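Local coordinates for mobilization protein A (Pseudomonas aeruginosa, PDB 2NS6) that nicks one DNA strand at the plasmid origin of transfer, as the relaxase that starts conjugative mobilization, at residues H40-H45 / Y106-H111. Sequence-based numbering, arbitrary orientation.
Sequences HAESGH and YTLAIH. With MN (manganese (II) ion), chain B; MN (manganese (II) ion), chain C.
Glu42 and Tyr106 meet on the antiparallel pairing of edge strand 38-44 with strand 106-113, the strand that carries His111 of the three-histidine manganese site in the five-stranded relaxase sheet. Between Glu42 and Leu108 the backbone bonds run both ways, Leu108 N to Glu42 O at 2.7 Å and Glu42 N to Leu108 O at 3.0 Å. On the face turned to helix 84-99, Glu42 CG presses on the fork of Leu108, 3.4 Å from Leu108 CG, before the extended chain runs on to the carboxylate. Tyr106 OH donates to Glu42 OE1 (2.8 Å) and His40 NE2, almost straight (178°), to Glu42 OE2, each meeting an anti lone pair; Ser92 OG also bonds Glu42 OE2. With CG set between its backbone N and carbonyl carbon (chi1 75°), the Tyr106 ring lies under the facing strand, Gly44 N over its centre. It forms an offset edge-to-face pair with His45, its edge toward the imidazole face; His45 NE2 binds a second manganese and ND1 bonds Leu104 O. On the opposite face Ser43 OG and Thr107 OG1 share a 2.6 Å hydrogen bond. A carboxylate with so many partners probably stays ionised, tying the edge strand to its neighbour and the helix.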
# COMPACT_ATOMS: atom_id res chain seq x y z
N HIS A 40 10.88 7.59 -4.54
CA HIS A 40 10.60 7.42 -3.12
C HIS A 40 9.89 6.11 -2.84
O HIS A 40 9.10 5.64 -3.66
CB HIS A 40 9.71 8.55 -2.62
CG HIS A 40 9.31 8.41 -1.18
ND1 HIS A 40 10.23 8.47 -0.15
CD2 HIS A 40 8.10 8.24 -0.60
CE1 HIS A 40 9.59 8.34 1.00
NE2 HIS A 40 8.30 8.20 0.76
N ALA A 41 10.17 5.53 -1.68
CA ALA A 41 9.54 4.28 -1.28
C ALA A 41 9.41 4.28 0.24
O ALA A 41 10.26 4.83 0.93
CB ALA A 41 10.36 3.09 -1.74
N GLU A 42 8.33 3.69 0.74
CA GLU A 42 8.09 3.59 2.18
C GLU A 42 6.99 2.56 2.46
O GLU A 42 6.11 2.33 1.63
CB GLU A 42 7.67 4.94 2.79
CG GLU A 42 6.29 5.44 2.33
CD GLU A 42 5.76 6.60 3.18
OE1 GLU A 42 4.97 6.34 4.13
OE2 GLU A 42 6.12 7.76 2.91
N SER A 43 7.06 1.94 3.63
CA SER A 43 6.05 0.98 4.05
C SER A 43 5.70 1.39 5.47
O SER A 43 6.39 2.23 6.06
CB SER A 43 6.60 -0.46 4.04
OG SER A 43 6.96 -0.86 2.73
N GLY A 44 4.64 0.82 6.03
CA GLY A 44 4.26 1.16 7.39
C GLY A 44 3.38 0.08 7.99
O GLY A 44 3.00 -0.86 7.30
N HIS A 45 3.08 0.20 9.28
CA HIS A 45 2.22 -0.75 9.97
C HIS A 45 2.67 -2.21 9.90
O HIS A 45 1.84 -3.11 10.06
CB HIS A 45 0.80 -0.65 9.42
CG HIS A 45 0.25 0.74 9.43
ND1 HIS A 45 -0.54 1.23 8.42
CD2 HIS A 45 0.41 1.75 10.31
CE1 HIS A 45 -0.85 2.49 8.67
NE2 HIS A 45 -0.28 2.83 9.81
N TYR A 106 1.35 -1.72 4.56
CA TYR A 106 1.36 -1.23 3.19
C TYR A 106 2.77 -0.91 2.76
O TYR A 106 3.66 -0.78 3.60
CB TYR A 106 0.51 0.04 3.06
CG TYR A 106 1.17 1.28 3.62
CD1 TYR A 106 2.08 2.03 2.86
CD2 TYR A 106 0.93 1.69 4.93
CE1 TYR A 106 2.73 3.15 3.40
CE2 TYR A 106 1.57 2.80 5.48
CZ TYR A 106 2.46 3.52 4.71
OH TYR A 106 3.11 4.60 5.28
N THR A 107 2.95 -0.80 1.45
CA THR A 107 4.21 -0.44 0.84
C THR A 107 3.82 0.46 -0.33
O THR A 107 2.90 0.14 -1.09
CB THR A 107 4.99 -1.66 0.31
OG1 THR A 107 5.41 -2.48 1.40
CG2 THR A 107 6.21 -1.22 -0.48
N LEU A 108 4.49 1.60 -0.45
CA LEU A 108 4.19 2.51 -1.54
C LEU A 108 5.47 2.98 -2.17
O LEU A 108 6.53 3.00 -1.55
CB LEU A 108 3.39 3.72 -1.04
CG LEU A 108 4.09 4.80 -0.21
CD1 LEU A 108 4.74 5.82 -1.12
CD2 LEU A 108 3.07 5.49 0.69
N ALA A 109 5.39 3.36 -3.44
CA ALA A 109 6.55 3.84 -4.13
C ALA A 109 6.09 4.94 -5.07
O ALA A 109 4.97 4.89 -5.60
CB ALA A 109 7.19 2.69 -4.91
N ILE A 110 6.92 5.95 -5.24
CA ILE A 110 6.62 7.06 -6.15
C ILE A 110 7.50 6.85 -7.38
O ILE A 110 8.69 6.59 -7.24
CB ILE A 110 6.96 8.45 -5.50
CG1 ILE A 110 5.92 8.81 -4.44
CG2 ILE A 110 7.02 9.53 -6.60
CD1 ILE A 110 6.25 10.07 -3.63
N HIS A 111 6.91 6.95 -8.56
CA HIS A 111 7.64 6.76 -9.81
C HIS A 111 7.74 8.02 -10.67
O HIS A 111 6.85 8.88 -10.66
CB HIS A 111 6.99 5.66 -10.64
CG HIS A 111 7.28 4.28 -10.15
ND1 HIS A 111 6.73 3.15 -10.72
CD2 HIS A 111 8.08 3.84 -9.14
CE1 HIS A 111 7.18 2.07 -10.09
NE2 HIS A 111 8.00 2.47 -9.13
MN MN B . 5.02 3.06 -12.35
MN MN C . -0.22 4.81 11.14
O HOH W 1 6.54 3.76 -14.03
O HOH W 2 -2.50 5.14 12.11